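Local coordinates for cutinase-like protein (Cryptococcus sp., PDB 2CZQ) that probably hydrolyses carboxylic esters, as a cutinase-like enzyme built on the alpha/beta hydrolase fold, at residues 36-41 with 196-201; 117-122 with 159-164. All coordinates share one frame; numbering follows the deposited sequence.

Overall arrangement
Followed from the N terminus, the chain lays down strand 9-14 and helix 28-37, whose end supplies the first half of contact 1. It then builds most of the parallel sheet of this alpha/beta hydrolase before helix 187-200, the last helix, returns to close that contact, 155 residues further on. Contact 2 is nested inside this long loop: the segment after strand 108-114 meets the end of strand 157-160, closing a much shorter excursion that includes the edge strand 126-127. The two contacts lie on opposite sides of the chain's centre, with centres about 25 Å apart. Contact 1 joins two helix ends near the termini; contact 2 joins the loop after strand 108-114 to the end of strand 157-160 and the residues just past it.

Contact 1 of 2, residues 36-41 with 196-201; sequences AALSGG and FAVNKL
V198 and L201 of the last helix meet A37 and L38 at the end of helix 28-37, an apolar junction between two helix C-termini of the alpha/beta hydrolase fold. V198, reached first along 196-201, works with both methyl branches. Its CG1, set anti to the backbone N (chi1 169°), lies 4.0 Å from CD1 of L38, while CG2 meets CB of A37 at 4.1 Å, so the valine straddles two consecutive residues of the other segment. Three residues on, just past the helix, L201 is reached by the same leucine methyl. Buried L38 is the first residue to leave helical geometry, and its extended side chain (chi2 179°) carries CD1 between V198 and L201. The L201 side chain also packs on C78 and I80 of strand 78-84, which places the contact against one face of the central sheet. The polar backbone has partners outside: L201 O accepts a hydrogen bond from S3 OG, and L38 O one from Y9 OH. The two leucines approach at a slant, CD1 of L38 lying 3.8 Å from CB of L201 and 4.1 Å from its CD1.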
ATOM      1  N   ALA A  36       3.927  12.853  11.885  1.00  6.47           N
ATOM      2  CA  ALA A  36       4.310  13.422  13.176  1.00  7.19           C
ATOM      3  C   ALA A  36       5.698  12.957  13.609  1.00  7.26           C
ATOM      4  O   ALA A  36       6.409  13.685  14.309  1.00  8.57           O
ATOM      5  CB  ALA A  36       3.280  13.088  14.250  1.00  7.27           C
ATOM      6  N   ALA A  37       6.084  11.755  13.189  1.00  7.11           N
ATOM      7  CA  ALA A  37       7.371  11.177  13.576  1.00  7.19           C
ATOM      8  C   ALA A  37       8.533  11.720  12.750  1.00  7.29           C
ATOM      9  O   ALA A  37       9.627  11.941  13.277  1.00  8.07           O
ATOM     10  CB  ALA A  37       7.322   9.659  13.482  1.00  7.56           C
ATOM     11  N   LEU A  38       8.290  11.922  11.458  1.00  7.06           N
ATOM     12  CA  LEU A  38       9.328  12.333  10.521  1.00  7.23           C
ATOM     13  C   LEU A  38       8.917  13.573   9.760  1.00  7.32           C
ATOM     14  O   LEU A  38       7.878  13.597   9.105  1.00  7.05           O
ATOM     15  CB  LEU A  38       9.641  11.216   9.524  1.00  7.74           C
ATOM     16  CG  LEU A  38      10.346   9.962  10.035  1.00  8.12           C
ATOM     17  CD1 LEU A  38      10.520   8.988   8.883  1.00  8.82           C
ATOM     18  CD2 LEU A  38      11.693  10.286  10.684  1.00  9.30           C
ATOM     19  N   SER A  39       9.751  14.599   9.848  1.00  7.58           N
ATOM     20  CA  SER A  39       9.530  15.832   9.106  1.00  8.09           C
ATOM     21  C   SER A  39       9.735  15.632   7.604  1.00  7.51           C
ATOM     22  O   SER A  39      10.372  14.667   7.164  1.00  7.29           O
ATOM     23  CB  SER A  39      10.473  16.922   9.616  1.00  8.95           C
ATOM     24  OG  SER A  39      11.820  16.544   9.403  1.00 10.14           O
ATOM     25  N   GLY A  40       9.195  16.564   6.827  1.00  7.20           N
ATOM     26  CA  GLY A  40       9.386  16.571   5.389  1.00  6.87           C
ATOM     27  C   GLY A  40       8.421  15.693   4.621  1.00  6.30           C
ATOM     28  O   GLY A  40       8.638  15.424   3.437  1.00  6.36           O
ATOM     29  N   GLY A  41       7.351  15.268   5.286  1.00  6.37           N
ATOM     30  CA  GLY A  41       6.376  14.395   4.672  1.00  6.36           C
ATOM     31  C   GLY A  41       5.125  15.093   4.188  1.00  6.21           C
ATOM     32  O   GLY A  41       4.658  16.066   4.783  1.00  6.87           O
ATOM     33  N   PHE A 196       6.337   0.383   9.831  1.00  5.66           N
ATOM     34  CA  PHE A 196       6.883  -0.044   8.548  1.00  6.02           C
ATOM     35  C   PHE A 196       7.379   1.165   7.756  1.00  5.85           C
ATOM     36  O   PHE A 196       8.527   1.197   7.307  1.00  6.11           O
ATOM     37  CB  PHE A 196       5.813  -0.809   7.764  1.00  6.07           C
ATOM     38  CG  PHE A 196       6.193  -1.139   6.347  1.00  6.60           C
ATOM     39  CD1 PHE A 196       7.020  -2.217   6.067  1.00  7.38           C
ATOM     40  CD2 PHE A 196       5.693  -0.386   5.288  1.00  7.04           C
ATOM     41  CE1 PHE A 196       7.348  -2.538   4.752  1.00  7.41           C
ATOM     42  CE2 PHE A 196       6.022  -0.698   3.976  1.00  7.44           C
ATOM     43  CZ  PHE A 196       6.846  -1.777   3.711  1.00  7.26           C
ATOM     44  N   ALA A 197       6.511   2.160   7.600  1.00  5.98           N
ATOM     45  CA  ALA A 197       6.854   3.349   6.830  1.00  5.93           C
ATOM     46  C   ALA A 197       8.022   4.106   7.446  1.00  5.66           C
ATOM     47  O   ALA A 197       8.975   4.445   6.751  1.00  5.99           O
ATOM     48  CB  ALA A 197       5.659   4.253   6.688  1.00  6.32           C
ATOM     49  N   VAL A 198       7.962   4.373   8.748  1.00  5.91           N
ATOM     50  CA  VAL A 198       9.020   5.151   9.387  1.00  6.17           C
ATOM     51  C   VAL A 198      10.363   4.435   9.243  1.00  6.35           C
ATOM     52  O   VAL A 198      11.376   5.051   8.891  1.00  6.49           O
ATOM     53  CB  VAL A 198       8.696   5.478  10.860  1.00  6.43           C
ATOM     54  CG1 VAL A 198       9.915   6.044  11.579  1.00  7.05           C
ATOM     55  CG2 VAL A 198       7.541   6.463  10.932  1.00  6.83           C
ATOM     56  N   ASN A 199      10.372   3.126   9.478  1.00  6.52           N
ATOM     57  CA  ASN A 199      11.606   2.361   9.336  1.00  6.97           C
ATOM     58  C   ASN A 199      12.129   2.330   7.901  1.00  6.72           C
ATOM     59  O   ASN A 199      13.320   2.539   7.676  1.00  6.93           O
ATOM     60  CB  ASN A 199      11.439   0.949   9.892  0.65  7.35           C
ATOM     61  CG  ASN A 199      11.691   0.887  11.379  0.65  8.33           C
ATOM     62  OD1 ASN A 199      12.835   0.795  11.819  0.65  9.63           O
ATOM     63  ND2 ASN A 199      10.625   0.958  12.164  0.65  8.69           N
ATOM     64  N   LYS A 200      11.245   2.113   6.929  1.00  6.52           N
ATOM     65  CA  LYS A 200      11.673   2.111   5.530  1.00  6.73           C
ATOM     66  C   LYS A 200      12.199   3.478   5.095  1.00  6.55           C
ATOM     67  O   LYS A 200      13.076   3.557   4.234  1.00  6.97           O
ATOM     68  CB  LYS A 200      10.551   1.645   4.599  1.00  7.15           C
ATOM     69  CG  LYS A 200      10.178   0.165   4.723  1.00  7.81           C
ATOM     70  CD  LYS A 200      11.349  -0.753   4.414  1.00  9.31           C
ATOM     71  CE  LYS A 200      10.898  -2.198   4.304  1.00 10.61           C
ATOM     72  NZ  LYS A 200      12.040  -3.151   4.424  1.00 13.27           N
ATOM     73  N   LEU A 201      11.662   4.539   5.694  1.00  6.50           N
ATOM     74  CA  LEU A 201      12.098   5.904   5.406  1.00  6.92           C
ATOM     75  C   LEU A 201      13.381   6.297   6.131  1.00  7.08           C
ATOM     76  O   LEU A 201      13.881   7.405   5.929  1.00  7.84           O
ATOM     77  CB  LEU A 201      10.988   6.901   5.738  1.00  6.96           C
ATOM     78  CG  LEU A 201       9.747   6.825   4.846  1.00  6.62           C
ATOM     79  CD1 LEU A 201       8.606   7.623   5.464  1.00  7.00           C
ATOM     80  CD2 LEU A 201      10.046   7.289   3.425  1.00  7.46           C
TER

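Contact 2 of 2, residues 117-122 with 159-164; sequences PDHKSG and DVCAYG
At the C-terminal ends of the neighbouring parallel strands 108-114 and 157-160 of this alpha/beta hydrolase fold, H119 meets D159 and C161. The histidine comes from the loop after the first strand; the other two residues lie on the second strand and just past it. With CG anti to the backbone N (chi1 -173°), the H119 ring reaches across to C161, whose CB lies 3.6 Å from CE1 of H119. C161 SG stands over one ring face, 4.6 Å from the ring centroid and 18° off the normal, a sulfur-aromatic contact. That sulfur is also tied to C168 in a disulfide, so the group packed on the ring is covalently fixed. The C161 side chain further touches a probable Ser-His-Asp triad of S85, H180 and D165, which puts the contact beside the likely catalytic centre.

The carboxylate of D159 approaches the same histidine obliquely, its plane turned 59° from that of the ring, with OD2 3.5 Å from ND1 of H119. Clearer bonds hold OD2 elsewhere: N116 ND2 donates to it, and a water donates to it over 2.7 Å. The same water accepts from the backbone N of K120 at 2.9 Å, bridging the two segments one residue beyond the histidine. The other ring nitrogen, NE2 of H119, is hydrogen-bonded to the backbone O of T135.

The buried carboxylate therefore has an amide and a water as partners, while the ring is oriented by its NE2 bond and packed on one face by the sulfur. Such a bond to a carbonyl oxygen implies that NE2 carries a proton, and the nearby carboxylate would probably make a positive charge on the imidazole less costly.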
ATOM      1  N   PRO A 117      -6.949  -7.230  -3.402  1.00  4.39           N
ATOM      2  CA  PRO A 117      -7.568  -8.208  -4.307  1.00  4.76           C
ATOM      3  C   PRO A 117      -6.522  -9.075  -5.012  1.00  4.55           C
ATOM      4  O   PRO A 117      -6.839 -10.185  -5.438  1.00  4.93           O
ATOM      5  CB  PRO A 117      -8.293  -7.332  -5.333  1.00  5.38           C
ATOM      6  CG  PRO A 117      -8.491  -6.014  -4.654  1.00  5.37           C
ATOM      7  CD  PRO A 117      -7.274  -5.846  -3.799  1.00  4.73           C
ATOM      8  N   ASP A 118      -5.296  -8.567  -5.124  1.00  4.50           N
ATOM      9  CA  ASP A 118      -4.217  -9.273  -5.811  1.00  4.76           C
ATOM     10  C   ASP A 118      -3.327 -10.068  -4.860  1.00  4.81           C
ATOM     11  O   ASP A 118      -2.215 -10.452  -5.221  1.00  5.18           O
ATOM     12  CB  ASP A 118      -3.362  -8.285  -6.600  1.00  5.04           C
ATOM     13  CG  ASP A 118      -4.138  -7.563  -7.658  1.00  5.35           C
ATOM     14  OD1 ASP A 118      -5.232  -8.060  -8.036  1.00  5.46           O
ATOM     15  OD2 ASP A 118      -3.710  -6.501  -8.155  1.00  6.07           O
ATOM     16  N   HIS A 119      -3.813 -10.313  -3.651  1.00  4.82           N
ATOM     17  CA  HIS A 119      -3.068 -11.067  -2.655  1.00  4.95           C
ATOM     18  C   HIS A 119      -2.688 -12.439  -3.221  1.00  5.01           C
ATOM     19  O   HIS A 119      -3.528 -13.136  -3.788  1.00  5.29           O
ATOM     20  CB  HIS A 119      -3.935 -11.167  -1.404  1.00  5.06           C
ATOM     21  CG  HIS A 119      -3.256 -11.781  -0.229  1.00  5.33           C
ATOM     22  ND1 HIS A 119      -2.733 -11.060   0.822  1.00  7.07           N
ATOM     23  CD2 HIS A 119      -3.047 -13.083   0.066  1.00  5.04           C
ATOM     24  CE1 HIS A 119      -2.232 -11.903   1.713  1.00  5.20           C
ATOM     25  NE2 HIS A 119      -2.409 -13.133   1.275  1.00  7.41           N
ATOM     26  N   LYS A 120      -1.417 -12.809  -3.075  1.00  5.28           N
ATOM     27  CA  LYS A 120      -0.901 -14.038  -3.668  1.00  5.74           C
ATOM     28  C   LYS A 120      -0.378 -14.980  -2.601  1.00  5.50           C
ATOM     29  O   LYS A 120       0.514 -14.623  -1.835  1.00  5.54           O
ATOM     30  CB  LYS A 120       0.214 -13.733  -4.670  1.00  6.20           C
ATOM     31  CG  LYS A 120       0.890 -14.994  -5.208  1.00  8.03           C
ATOM     32  CD  LYS A 120       1.979 -14.697  -6.219  1.00 11.00           C
ATOM     33  CE  LYS A 120       2.888 -15.894  -6.437  1.00 13.64           C
ATOM     34  NZ  LYS A 120       2.187 -17.002  -7.133  1.00 16.04           N
ATOM     35  N   SER A 121      -0.922 -16.193  -2.590  1.00  5.86           N
ATOM     36  CA  SER A 121      -0.560 -17.192  -1.604  1.00  6.15           C
ATOM     37  C   SER A 121       0.939 -17.443  -1.575  1.00  6.18           C
ATOM     38  O   SER A 121       1.562 -17.676  -2.614  1.00  6.92           O
ATOM     39  CB  SER A 121      -1.296 -18.494  -1.903  1.00  6.60           C
ATOM     40  OG  SER A 121      -0.987 -19.465  -0.923  1.00  7.47           O
ATOM     41  N   GLY A 122       1.506 -17.385  -0.374  1.00  6.08           N
ATOM     42  CA  GLY A 122       2.886 -17.774  -0.155  1.00  6.59           C
ATOM     43  C   GLY A 122       3.914 -16.659  -0.158  1.00  6.52           C
ATOM     44  O   GLY A 122       5.046 -16.890   0.249  1.00  7.58           O
ATOM     45  N   ASP A 159       2.006  -6.860   2.753  1.00  5.62           N
ATOM     46  CA  ASP A 159       0.651  -7.073   2.259  1.00  5.61           C
ATOM     47  C   ASP A 159      -0.186  -7.645   3.401  1.00  5.39           C
ATOM     48  O   ASP A 159      -0.088  -8.830   3.746  1.00  5.67           O
ATOM     49  CB  ASP A 159       0.656  -7.989   1.035  1.00  5.75           C
ATOM     50  CG  ASP A 159      -0.673  -8.013   0.319  1.00  5.67           C
ATOM     51  OD1 ASP A 159      -1.631  -7.375   0.821  1.00  6.71           O
ATOM     52  OD2 ASP A 159      -0.832  -8.648  -0.750  1.00  6.53           O
ATOM     53  N   VAL A 160      -0.976  -6.765   4.002  1.00  5.26           N
ATOM     54  CA  VAL A 160      -1.720  -7.061   5.211  1.00  5.34           C
ATOM     55  C   VAL A 160      -3.130  -7.496   4.848  1.00  4.79           C
ATOM     56  O   VAL A 160      -3.893  -6.742   4.232  1.00  4.95           O
ATOM     57  CB  VAL A 160      -1.747  -5.837   6.151  1.00  5.65           C
ATOM     58  CG1 VAL A 160      -2.453  -6.169   7.457  1.00  6.47           C
ATOM     59  CG2 VAL A 160      -0.335  -5.316   6.409  1.00  6.52           C
ATOM     60  N   CYS A 161      -3.463  -8.724   5.225  1.00  4.90           N
ATOM     61  CA  CYS A 161      -4.768  -9.290   4.935  1.00  5.19           C
ATOM     62  C   CYS A 161      -5.349  -9.807   6.232  1.00  5.03           C
ATOM     63  O   CYS A 161      -4.813 -10.742   6.832  1.00  5.17           O
ATOM     64  CB  CYS A 161      -4.655 -10.426   3.915  1.00  5.36           C
ATOM     65  SG  CYS A 161      -6.248 -11.170   3.508  1.00  5.92           S
ATOM     66  N   ALA A 162      -6.431  -9.179   6.682  1.00  5.18           N
ATOM     67  CA  ALA A 162      -7.118  -9.610   7.892  1.00  5.38           C
ATOM     68  C   ALA A 162      -7.679 -11.003   7.674  1.00  5.42           C
ATOM     69  O   ALA A 162      -8.254 -11.281   6.629  1.00  5.63           O
ATOM     70  CB  ALA A 162      -8.240  -8.642   8.234  1.00  5.67           C
ATOM     71  N   TYR A 163      -7.521 -11.879   8.661  1.00  5.47           N
ATOM     72  CA  TYR A 163      -8.069 -13.219   8.549  1.00  5.78           C
ATOM     73  C   TYR A 163      -9.551 -13.131   8.221  1.00  5.86           C
ATOM     74  O   TYR A 163     -10.318 -12.462   8.914  1.00  6.36           O
ATOM     75  CB  TYR A 163      -7.854 -13.997   9.840  1.00  6.12           C
ATOM     76  CG  TYR A 163      -8.253 -15.446   9.747  1.00  6.50           C
ATOM     77  CD1 TYR A 163      -9.582 -15.840   9.924  1.00  7.44           C
ATOM     78  CD2 TYR A 163      -7.306 -16.425   9.473  1.00  7.22           C
ATOM     79  CE1 TYR A 163      -9.952 -17.177   9.842  1.00  8.56           C
ATOM     80  CE2 TYR A 163      -7.667 -17.768   9.397  1.00  7.91           C
ATOM     81  CZ  TYR A 163      -8.994 -18.134   9.581  1.00  8.35           C
ATOM     82  OH  TYR A 163      -9.375 -19.456   9.505  1.00 10.57           O
ATOM     83  N   GLY A 164      -9.954 -13.809   7.157  1.00  5.78           N
ATOM     84  CA  GLY A 164     -11.350 -13.816   6.781  1.00  5.97           C
ATOM     85  C   GLY A 164     -11.849 -12.619   5.997  1.00  5.47           C
ATOM     86  O   GLY A 164     -13.052 -12.519   5.768  1.00  6.05           O
TER
HETATM   87  O   HOH W   1       0.341 -10.842  -1.791  1.00  5.29           O